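Long-range contacts in haloacid delahogenase-like family hydrolase (Xanthomonas campestris pv. campestris, PDB 2PKE), which probably acts as a magnesium-dependent phosphatase of the haloacid dehalogenase-like hydrolase family: residues A12-T23 and L177-N187; L197-P207 and P225-W236. All blocks are in the same frame, centred on the assembly; numbering follows the deposited sequence.

How the contacts relate
From the N terminus, the chain first runs through strand 15-18 and the metal-binding turn after it. It then builds most of its helices and strands 129-135 and 157-160 before strand 182-186 returns beside strand 15-18, so contact 1 closes a loop of 153 residues. Contact 2 opens only after that, in series. Helix 189-198 leads to strand 202-205, and a short excursion of 17 residues brings strand 227-229 alongside. The two contacts neither nest nor cross. They meet because strands 182-186 and 202-205 are neighbours in one parallel sheet. With the bonds between those two, they span four neighbouring strands, from 15-18 to 227-229, the outermost on that side within the chain.

Contact 1 of 2, residues A12-T23 and L177-N187; sequences AIQLVGFDGDDT and LPAERFVMIGN. With MG (magnesium ion), chain C.
This contact pairs two parallel strands, 15-18 and 182-186, in the buried sheet of the hydrolase, and ends at a magnesium ion. Backbone bonds alternate between the strands from Val183 N to Asp19 N. Before them, Arg181 O accepts from both Gln14 N (2.8 Å) and Leu15 N. One side of the sheet carries Leu15, Phe182 and Met184 (selenomethionine). Leu15 CB lies at the edge of the Phe182 ring, in its plane, and is pressed closely by Leu177 CD2 (3.4 Å). Gly17 leaves room there for Phe182 CE1, 3.5 Å from Gly17 N, and for Met184 SE. On the other side, Ile185 lies alongside Phe18 and brings CD1 to 3.5 Å from Phe18 CE2. Helix 189-198 packs against Met184. At the C-terminal ends, Asp19 OD2 (2.0 Å), Asp21 O and Asn187 OD1 (2.1 Å) bind magnesium, and three waters complete six ligands. Asn187 CG sits between its backbone N and carbonyl carbon (chi1 68°), which brings the amide to the site, and chi2 of -76° directs OD1 to the ion. This amide is nearly coplanar with the Asp19 carboxylate. Water 2 joins Asn187 ND2 to Asp22 OD2. Lys163 forms a salt bridge with Asp19 OD1, and Lys144 with Asp21 OD1. Asp19, Asp21 and Thr23 fit the DxDx(T/V) motif, and the whole is the metal site of a HAD-type Rossmann-like fold.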
loop_
_atom_site.group_PDB
_atom_site.type_symbol
_atom_site.label_atom_id
_atom_site.label_comp_id
_atom_site.label_asym_id
_atom_site.label_seq_id
_atom_site.Cartn_x
_atom_site.Cartn_y
_atom_site.Cartn_z
ATOM N N ALA A 12 5.706 21.168 -24.306
ATOM C CA ALA A 12 4.641 21.570 -23.379
ATOM C C ALA A 12 4.378 20.447 -22.371
ATOM O O ALA A 12 4.443 20.678 -21.166
ATOM C CB ALA A 12 3.367 21.951 -24.119
ATOM N N ILE A 13 4.176 19.215 -22.839
ATOM C CA ILE A 13 3.976 18.089 -21.924
ATOM C C ILE A 13 5.341 17.696 -21.312
ATOM O O ILE A 13 6.340 17.625 -22.013
ATOM C CB ILE A 13 3.324 16.878 -22.657
ATOM C CG1 ILE A 13 1.899 17.174 -23.122
ATOM C CG2 ILE A 13 3.420 15.538 -21.814
ATOM C CD1 ILE A 13 1.006 17.689 -22.088
ATOM N N GLN A 14 5.390 17.468 -20.009
ATOM C CA GLN A 14 6.644 17.126 -19.341
ATOM C C GLN A 14 6.638 15.750 -18.694
ATOM O O GLN A 14 7.705 15.218 -18.402
ATOM C CB GLN A 14 6.961 18.169 -18.259
ATOM C CG GLN A 14 7.082 19.609 -18.745
ATOM C CD GLN A 14 8.294 19.850 -19.557
ATOM O OE1 GLN A 14 9.271 19.091 -19.469
ATOM N NE2 GLN A 14 8.285 20.938 -20.354
ATOM N N LEU A 15 5.454 15.176 -18.453
ATOM C CA LEU A 15 5.345 13.970 -17.679
ATOM C C LEU A 15 4.280 13.063 -18.272
ATOM O O LEU A 15 3.220 13.513 -18.609
ATOM C CB LEU A 15 5.017 14.276 -16.227
ATOM C CG LEU A 15 4.867 13.106 -15.263
ATOM C CD1 LEU A 15 6.174 12.296 -15.030
ATOM C CD2 LEU A 15 4.323 13.581 -13.895
ATOM N N VAL A 16 4.600 11.796 -18.437
ATOM C CA VAL A 16 3.637 10.848 -18.945
ATOM C C VAL A 16 3.440 9.782 -17.877
ATOM O O VAL A 16 4.397 9.147 -17.436
ATOM C CB VAL A 16 4.079 10.237 -20.255
ATOM C CG1 VAL A 16 3.004 9.263 -20.759
ATOM C CG2 VAL A 16 4.379 11.322 -21.295
ATOM N N GLY A 17 2.196 9.610 -17.461
ATOM C CA GLY A 17 1.856 8.646 -16.470
ATOM C C GLY A 17 1.302 7.433 -17.157
ATOM O O GLY A 17 0.675 7.561 -18.198
ATOM N N PHE A 18 1.553 6.243 -16.585
ATOM C CA PHE A 18 1.054 5.010 -17.118
ATOM C C PHE A 18 0.301 4.284 -16.031
ATOM O O PHE A 18 0.816 4.124 -14.917
ATOM C CB PHE A 18 2.205 4.106 -17.573
ATOM C CG PHE A 18 2.984 4.652 -18.733
ATOM C CD1 PHE A 18 3.982 5.578 -18.544
ATOM C CD2 PHE A 18 2.684 4.254 -20.020
ATOM C CE1 PHE A 18 4.691 6.084 -19.639
ATOM C CE2 PHE A 18 3.395 4.747 -21.087
ATOM C CZ PHE A 18 4.402 5.666 -20.878
ATOM N N ASP A 19 -0.865 3.760 -16.352
ATOM C CA ASP A 19 -1.483 2.699 -15.537
ATOM C C ASP A 19 -0.688 1.389 -15.663
ATOM O O ASP A 19 0.133 1.210 -16.573
ATOM C CB ASP A 19 -2.933 2.497 -15.998
ATOM C CG ASP A 19 -3.680 1.425 -15.239
ATOM O OD1 ASP A 19 -3.568 1.345 -13.987
ATOM O OD2 ASP A 19 -4.413 0.622 -15.901
ATOM N N GLY A 20 -0.889 0.456 -14.738
ATOM C CA GLY A 20 -0.213 -0.856 -14.889
ATOM C C GLY A 20 -1.151 -1.937 -15.415
ATOM O O GLY A 20 -1.045 -2.384 -16.562
ATOM N N ASP A 21 -2.042 -2.384 -14.554
ATOM C CA ASP A 21 -2.905 -3.534 -14.839
ATOM C C ASP A 21 -3.739 -3.269 -16.086
ATOM O O ASP A 21 -4.464 -2.257 -16.172
ATOM C CB ASP A 21 -3.875 -3.779 -13.678
ATOM C CG ASP A 21 -3.228 -4.351 -12.408
ATOM O OD1 ASP A 21 -2.190 -4.995 -12.403
ATOM O OD2 ASP A 21 -3.862 -4.210 -11.346
ATOM N N ASP A 22 -3.567 -4.116 -17.084
ATOM C CA ASP A 22 -4.322 -4.069 -18.328
ATOM C C ASP A 22 -3.944 -2.916 -19.251
ATOM O O ASP A 22 -4.654 -2.653 -20.237
ATOM C CB ASP A 22 -5.820 -4.062 -18.051
ATOM C CG ASP A 22 -6.213 -5.141 -17.078
ATOM O OD1 ASP A 22 -5.882 -6.311 -17.354
ATOM O OD2 ASP A 22 -6.759 -4.772 -16.013
ATOM N N THR A 23 -2.818 -2.276 -18.932
ATOM C CA THR A 23 -2.225 -1.199 -19.724
ATOM C C THR A 23 -0.760 -1.603 -20.097
ATOM O O THR A 23 -0.410 -1.693 -21.289
ATOM C CB THR A 23 -2.229 0.171 -18.993
ATOM O OG1 THR A 23 -3.577 0.603 -18.765
ATOM C CG2 THR A 23 -1.469 1.207 -19.827
ATOM N N LEU A 177 4.147 20.163 -10.945
ATOM C CA LEU A 177 3.846 20.227 -12.363
ATOM C C LEU A 177 2.375 20.565 -12.490
ATOM O O LEU A 177 1.584 19.971 -11.773
ATOM C CB LEU A 177 4.134 18.841 -12.969
ATOM C CG LEU A 177 4.275 18.782 -14.477
ATOM C CD1 LEU A 177 5.576 19.451 -14.877
ATOM C CD2 LEU A 177 4.160 17.335 -14.991
ATOM N N PRO A 178 2.004 21.515 -13.366
ATOM C CA PRO A 178 0.577 21.748 -13.557
ATOM C C PRO A 178 0.018 20.666 -14.460
ATOM O O PRO A 178 0.772 20.063 -15.229
ATOM C CB PRO A 178 0.519 23.092 -14.232
ATOM C CG PRO A 178 1.833 23.278 -14.867
ATOM C CD PRO A 178 2.818 22.386 -14.243
ATOM N N ALA A 179 -1.289 20.422 -14.349
ATOM C CA ALA A 179 -1.903 19.308 -15.047
ATOM C C ALA A 179 -1.832 19.425 -16.555
ATOM O O ALA A 179 -1.778 18.399 -17.227
ATOM C CB ALA A 179 -3.343 19.101 -14.575
ATOM N N GLU A 180 -1.795 20.635 -17.112
ATOM C CA GLU A 180 -1.697 20.776 -18.582
ATOM C C GLU A 180 -0.371 20.286 -19.194
ATOM O O GLU A 180 -0.236 20.244 -20.426
ATOM C CB GLU A 180 -1.975 22.194 -19.070
ATOM C CG GLU A 180 -0.883 23.253 -18.661
ATOM C CD GLU A 180 -1.161 23.925 -17.345
ATOM O OE1 GLU A 180 -2.084 23.476 -16.611
ATOM O OE2 GLU A 180 -0.434 24.893 -17.027
ATOM N N ARG A 181 0.593 19.949 -18.343
ATOM C CA ARG A 181 1.845 19.369 -18.763
ATOM C C ARG A 181 1.947 17.874 -18.443
ATOM O O ARG A 181 3.030 17.315 -18.506
ATOM C CB ARG A 181 3.004 20.134 -18.133
ATOM C CG ARG A 181 2.954 21.601 -18.429
ATOM C CD ARG A 181 4.255 22.318 -18.099
ATOM N NE ARG A 181 4.007 23.760 -18.085
ATOM C CZ ARG A 181 4.605 24.648 -17.301
ATOM N NH1 ARG A 181 5.535 24.295 -16.431
ATOM N NH2 ARG A 181 4.256 25.927 -17.385
ATOM N N PHE A 182 0.803 17.210 -18.198
ATOM C CA PHE A 182 0.761 15.816 -17.874
ATOM C C PHE A 182 -0.223 15.085 -18.761
ATOM O O PHE A 182 -1.330 15.575 -18.995
ATOM C CB PHE A 182 0.427 15.675 -16.387
ATOM C CG PHE A 182 0.150 14.298 -15.943
ATOM C CD1 PHE A 182 1.149 13.347 -15.820
ATOM C CD2 PHE A 182 -1.132 13.946 -15.620
ATOM C CE1 PHE A 182 0.849 12.075 -15.366
ATOM C CE2 PHE A 182 -1.437 12.691 -15.162
ATOM C CZ PHE A 182 -0.426 11.755 -15.008
ATOM N N VAL A 183 0.226 13.943 -19.287
ATOM C CA VAL A 183 -0.619 13.002 -20.006
ATOM C C VAL A 183 -0.667 11.721 -19.186
ATOM O O VAL A 183 0.346 11.232 -18.734
ATOM C CB VAL A 183 -0.077 12.668 -21.441
ATOM C CG1 VAL A 183 -1.055 11.792 -22.181
ATOM C CG2 VAL A 183 0.165 13.949 -22.269
HETATM N N MSE A 184 -1.854 11.151 -19.053
HETATM C CA MSE A 184 -2.021 9.851 -18.399
HETATM C C MSE A 184 -2.478 8.803 -19.420
HETATM O O MSE A 184 -3.428 9.080 -20.186
HETATM C CB MSE A 184 -3.039 9.960 -17.272
HETATM C CG MSE A 184 -3.322 8.602 -16.597
HETATM SE SE MSE A 184 -1.917 7.882 -15.468
HETATM C CE MSE A 184 -3.021 6.348 -15.064
ATOM N N ILE A 185 -1.814 7.624 -19.404
ATOM C CA ILE A 185 -2.140 6.509 -20.316
ATOM C C ILE A 185 -2.764 5.380 -19.523
ATOM O O ILE A 185 -2.187 4.916 -18.544
ATOM C CB ILE A 185 -0.922 5.979 -21.086
ATOM C CG1 ILE A 185 -0.226 7.092 -21.884
ATOM C CG2 ILE A 185 -1.341 4.813 -22.019
ATOM C CD1 ILE A 185 0.966 6.637 -22.674
ATOM N N GLY A 186 -3.956 4.949 -19.924
ATOM C CA GLY A 186 -4.579 3.819 -19.273
ATOM C C GLY A 186 -5.732 3.172 -20.001
ATOM O O GLY A 186 -6.186 3.635 -21.035
ATOM N N ASN A 187 -6.207 2.068 -19.447
ATOM C CA ASN A 187 -7.263 1.291 -20.072
ATOM C C ASN A 187 -8.650 1.583 -19.564
ATOM O O ASN A 187 -9.599 1.058 -20.132
ATOM C CB ASN A 187 -6.996 -0.198 -19.902
ATOM C CG ASN A 187 -7.118 -0.669 -18.462
ATOM O OD1 ASN A 187 -6.217 -0.424 -17.655
ATOM N ND2 ASN A 187 -8.209 -1.366 -18.135
HETATM MG MG MG C . -5.798 -0.779 -15.646
HETATM O O HOH W 1 -5.197 -0.619 -13.595
HETATM O O HOH W 2 -7.275 -2.225 -15.523
HETATM O O HOH W 3 -7.202 0.853 -15.318
#

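Contact 2 of 2, residues L197-P207 and P225-W236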
loop_
_atom_site.group_PDB
_atom_site.type_symbol
_atom_site.label_atom_id
_atom_site.label_comp_id
_atom_site.label_asym_id
_atom_site.label_seq_id
_atom_site.Cartn_x
_atom_site.Cartn_y
_atom_site.Cartn_z
ATOM N N LEU A 197 -8.468 14.419 -17.124
ATOM C CA LEU A 197 -9.167 15.432 -17.921
ATOM C C LEU A 197 -9.828 16.412 -16.971
ATOM O O LEU A 197 -9.743 17.613 -17.154
ATOM C CB LEU A 197 -10.204 14.818 -18.874
ATOM C CG LEU A 197 -9.637 13.875 -19.962
ATOM C CD1 LEU A 197 -10.710 13.367 -20.881
ATOM C CD2 LEU A 197 -8.582 14.576 -20.712
ATOM N N ALA A 198 -10.422 15.903 -15.904
ATOM C CA ALA A 198 -11.129 16.768 -14.943
ATOM C C ALA A 198 -10.290 17.822 -14.245
ATOM O O ALA A 198 -10.795 18.884 -13.923
ATOM C CB ALA A 198 -11.847 15.884 -13.884
ATOM N N ILE A 199 -9.012 17.541 -13.998
ATOM C CA ILE A 199 -8.092 18.510 -13.376
ATOM C C ILE A 199 -7.288 19.337 -14.378
ATOM O O ILE A 199 -6.501 20.193 -13.988
ATOM C CB ILE A 199 -7.135 17.864 -12.363
ATOM C CG1 ILE A 199 -6.142 16.916 -13.053
ATOM C CG2 ILE A 199 -7.927 17.167 -11.197
ATOM C CD1 ILE A 199 -4.981 16.523 -12.108
ATOM N N GLY A 200 -7.543 19.115 -15.664
ATOM C CA GLY A 200 -6.957 19.904 -16.738
ATOM C C GLY A 200 -5.841 19.204 -17.504
ATOM O O GLY A 200 -5.122 19.844 -18.258
ATOM N N GLY A 201 -5.716 17.896 -17.320
ATOM C CA GLY A 201 -4.648 17.116 -17.987
ATOM C C GLY A 201 -5.106 16.537 -19.305
ATOM O O GLY A 201 -6.162 16.891 -19.845
ATOM N N TRP A 202 -4.284 15.650 -19.816
ATOM C CA TRP A 202 -4.479 15.024 -21.083
ATOM C C TRP A 202 -4.492 13.539 -20.872
ATOM O O TRP A 202 -3.987 13.038 -19.896
ATOM C CB TRP A 202 -3.348 15.369 -22.047
ATOM C CG TRP A 202 -3.099 16.849 -22.170
ATOM C CD1 TRP A 202 -2.334 17.607 -21.363
ATOM C CD2 TRP A 202 -3.615 17.721 -23.171
ATOM N NE1 TRP A 202 -2.332 18.906 -21.784
ATOM C CE2 TRP A 202 -3.101 19.010 -22.902
ATOM C CE3 TRP A 202 -4.454 17.546 -24.275
ATOM C CZ2 TRP A 202 -3.438 20.126 -23.661
ATOM C CZ3 TRP A 202 -4.784 18.670 -25.042
ATOM C CH2 TRP A 202 -4.257 19.935 -24.739
ATOM N N GLY A 203 -5.112 12.839 -21.810
ATOM C CA GLY A 203 -5.383 11.436 -21.672
ATOM C C GLY A 203 -5.101 10.663 -22.932
ATOM O O GLY A 203 -5.367 11.122 -24.038
ATOM N N ILE A 204 -4.583 9.467 -22.751
ATOM C CA ILE A 204 -4.565 8.445 -23.791
ATOM C C ILE A 204 -5.311 7.194 -23.265
ATOM O O ILE A 204 -4.956 6.622 -22.223
ATOM C CB ILE A 204 -3.162 8.088 -24.200
ATOM C CG1 ILE A 204 -2.503 9.296 -24.904
ATOM C CG2 ILE A 204 -3.139 6.826 -25.083
ATOM C CD1 ILE A 204 -0.969 9.127 -25.042
ATOM N N TYR A 205 -6.324 6.810 -24.015
ATOM C CA TYR A 205 -7.227 5.717 -23.715
ATOM C C TYR A 205 -6.952 4.524 -24.609
ATOM O O TYR A 205 -7.167 4.589 -25.812
ATOM C CB TYR A 205 -8.625 6.168 -23.938
ATOM C CG TYR A 205 -9.698 5.117 -23.721
ATOM C CD1 TYR A 205 -9.649 4.277 -22.620
ATOM C CD2 TYR A 205 -10.776 5.001 -24.594
ATOM C CE1 TYR A 205 -10.648 3.332 -22.402
ATOM C CE2 TYR A 205 -11.770 4.066 -24.404
ATOM C CZ TYR A 205 -11.701 3.228 -23.308
ATOM O OH TYR A 205 -12.689 2.297 -23.063
ATOM N N THR A 206 -6.509 3.430 -23.989
ATOM C CA THR A 206 -6.234 2.148 -24.663
ATOM C C THR A 206 -6.995 1.023 -23.966
ATOM O O THR A 206 -6.492 0.406 -23.017
ATOM C CB THR A 206 -4.745 1.830 -24.683
ATOM O OG1 THR A 206 -4.075 2.847 -25.412
ATOM C CG2 THR A 206 -4.465 0.500 -25.378
ATOM N N PRO A 207 -8.233 0.774 -24.415
ATOM C CA PRO A 207 -9.035 -0.244 -23.742
ATOM C C PRO A 207 -8.441 -1.662 -23.884
ATOM O O PRO A 207 -7.794 -1.964 -24.871
ATOM C CB PRO A 207 -10.405 -0.097 -24.413
ATOM C CG PRO A 207 -10.134 0.506 -25.717
ATOM C CD PRO A 207 -8.969 1.420 -25.507
ATOM N N PRO A 225 -11.469 16.827 -26.876
ATOM C CA PRO A 225 -10.216 17.224 -27.522
ATOM C C PRO A 225 -8.924 16.923 -26.761
ATOM O O PRO A 225 -7.880 16.863 -27.391
ATOM C CB PRO A 225 -10.376 18.741 -27.702
ATOM C CG PRO A 225 -11.363 19.157 -26.649
ATOM C CD PRO A 225 -12.300 17.992 -26.508
ATOM N N ARG A 226 -8.986 16.706 -25.447
ATOM C CA ARG A 226 -7.792 16.447 -24.640
ATOM C C ARG A 226 -7.490 14.942 -24.439
ATOM O O ARG A 226 -6.648 14.592 -23.640
ATOM C CB ARG A 226 -7.922 17.085 -23.273
ATOM C CG ARG A 226 -8.246 18.571 -23.321
ATOM C CD ARG A 226 -8.404 19.105 -21.879
ATOM N NE ARG A 226 -7.102 19.409 -21.260
ATOM C CZ ARG A 226 -6.321 20.428 -21.614
ATOM N NH1 ARG A 226 -6.661 21.250 -22.599
ATOM N NH2 ARG A 226 -5.176 20.629 -20.978
ATOM N N LEU A 227 -8.185 14.092 -25.178
ATOM C CA LEU A 227 -8.017 12.666 -25.120
ATOM C C LEU A 227 -7.726 12.137 -26.538
ATOM O O LEU A 227 -8.257 12.665 -27.509
ATOM C CB LEU A 227 -9.362 12.112 -24.655
ATOM C CG LEU A 227 -9.685 10.656 -24.684
ATOM C CD1 LEU A 227 -8.742 10.016 -23.725
ATOM C CD2 LEU A 227 -11.110 10.495 -24.209
ATOM N N ARG A 228 -6.883 11.114 -26.627
ATOM C CA ARG A 228 -6.733 10.280 -27.846
ATOM C C ARG A 228 -7.092 8.863 -27.470
ATOM O O ARG A 228 -6.737 8.387 -26.381
ATOM C CB ARG A 228 -5.295 10.283 -28.346
ATOM C CG ARG A 228 -4.752 11.641 -28.714
ATOM C CD ARG A 228 -5.330 12.119 -30.032
ATOM N NE ARG A 228 -4.729 13.396 -30.416
ATOM C CZ ARG A 228 -5.179 14.593 -30.049
ATOM N NH1 ARG A 228 -6.259 14.723 -29.259
ATOM N NH2 ARG A 228 -4.516 15.673 -30.454
ATOM N N GLU A 229 -7.806 8.175 -28.353
ATOM C CA GLU A 229 -8.018 6.755 -28.167
ATOM C C GLU A 229 -7.006 6.092 -29.064
ATOM O O GLU A 229 -6.970 6.341 -30.267
ATOM C CB GLU A 229 -9.434 6.312 -28.487
ATOM C CG GLU A 229 -9.702 4.900 -27.955
ATOM C CD GLU A 229 -11.104 4.435 -28.251
ATOM O OE1 GLU A 229 -11.967 5.297 -28.515
ATOM O OE2 GLU A 229 -11.345 3.208 -28.239
ATOM N N VAL A 230 -6.167 5.275 -28.457
ATOM C CA VAL A 230 -5.072 4.606 -29.147
ATOM C C VAL A 230 -5.212 3.087 -28.941
ATOM O O VAL A 230 -5.119 2.627 -27.820
ATOM C CB VAL A 230 -3.733 5.077 -28.588
ATOM C CG1 VAL A 230 -2.600 4.334 -29.282
ATOM C CG2 VAL A 230 -3.605 6.635 -28.703
ATOM N N PRO A 231 -5.485 2.319 -30.021
ATOM C CA PRO A 231 -5.819 0.892 -29.874
ATOM C C PRO A 231 -4.723 -0.023 -29.294
ATOM O O PRO A 231 -5.044 -0.954 -28.596
ATOM C CB PRO A 231 -6.168 0.453 -31.304
ATOM C CG PRO A 231 -6.401 1.679 -32.050
ATOM C CD PRO A 231 -5.585 2.754 -31.418
ATOM N N ASP A 232 -3.458 0.233 -29.589
ATOM C CA ASP A 232 -2.409 -0.576 -29.041
ATOM C C ASP A 232 -1.214 0.292 -28.672
ATOM O O ASP A 232 -1.123 1.430 -29.111
ATOM C CB ASP A 232 -2.060 -1.734 -29.982
ATOM C CG ASP A 232 -1.173 -1.313 -31.118
ATOM O OD1 ASP A 232 -1.749 -0.787 -32.097
ATOM O OD2 ASP A 232 0.077 -1.517 -31.019
ATOM N N PRO A 233 -0.332 -0.225 -27.799
ATOM C CA PRO A 233 0.761 0.603 -27.293
ATOM C C PRO A 233 1.685 1.199 -28.331
ATOM O O PRO A 233 2.304 2.227 -28.058
ATOM C CB PRO A 233 1.524 -0.348 -26.354
ATOM C CG PRO A 233 0.525 -1.338 -25.955
ATOM C CD PRO A 233 -0.319 -1.554 -27.164
ATOM N N SER A 234 1.857 0.555 -29.474
ATOM C CA SER A 234 2.752 1.084 -30.504
ATOM C C SER A 234 2.335 2.511 -30.956
ATOM O O SER A 234 3.173 3.322 -31.397
ATOM C CB SER A 234 2.872 0.119 -31.702
ATOM O OG SER A 234 1.646 -0.044 -32.386
ATOM N N GLY A 235 1.056 2.843 -30.771
ATOM C CA GLY A 235 0.559 4.211 -31.056
ATOM C C GLY A 235 0.762 5.264 -29.960
ATOM O O GLY A 235 0.538 6.443 -30.187
ATOM N N TRP A 236 1.259 4.860 -28.787
ATOM C CA TRP A 236 1.331 5.772 -27.666
ATOM C C TRP A 236 2.329 6.922 -27.877
ATOM O O TRP A 236 2.019 8.041 -27.508
ATOM C CB TRP A 236 1.718 5.059 -26.365
ATOM C CG TRP A 236 0.704 4.113 -25.773
ATOM C CD1 TRP A 236 -0.606 4.047 -26.052
ATOM C CD2 TRP A 236 0.943 3.169 -24.722
ATOM N NE1 TRP A 236 -1.219 3.080 -25.283
ATOM C CE2 TRP A 236 -0.290 2.515 -24.461
ATOM C CE3 TRP A 236 2.100 2.730 -24.049
ATOM C CZ2 TRP A 236 -0.416 1.505 -23.503
ATOM C CZ3 TRP A 236 1.987 1.722 -23.115
ATOM C CH2 TRP A 236 0.732 1.126 -22.828
HETATM O O HOH W 4 -7.329 -0.954 -27.325
#
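Arg226 starts with CG anti to its carbonyl carbon (chi1 -54°) and bends at chi3 (82°), which lays its guanidinium over one face of the Trp202 indole. CZ of Arg226 is 3.7 Å from the centroid of the six-membered ring of Trp202, a cation-pi contact with the two planes 31° apart. Arg226 NH2 donates to Gly200 O (2.8 Å) and Arg226 NE to Gly201 O (3.0 Å), each from above the carbonyl plane. Gly200, just past helix 189-198, has positive phi and forms a Schellman motif, so the arginine grips the turn that follows the helix. Trp202 NE1 is hydrogen-bonded to Glu180 O. Strands 202-205 and 227-229 run parallel, and the second is the outermost on this side of the chain's Rossmann-like sheet. The Trp236 side chain touches Thr23 of the metal-binding motif, so this edge borders the magnesium site. Four backbone bonds link the strands, from Gly203 N to Val230 N. Leu227 CD1 packs on Tyr205 CB on one side. Glu229 lies alongside the Tyr205 ring, with CG 3.5 Å from CD2 of the tyrosine. Ile204 CG2 meets Val230 CG2 (3.7 Å) on the other side. Past the strands, Thr206 OG1 donates to Val230 O (2.6 Å) and accepts from Trp236 NE1 (2.9 Å). The hydroxyl oxygen lies in the plane of the Trp236 indole. Pro233 CA covers a face of Trp236, and helix 117-125 packs against its side chain.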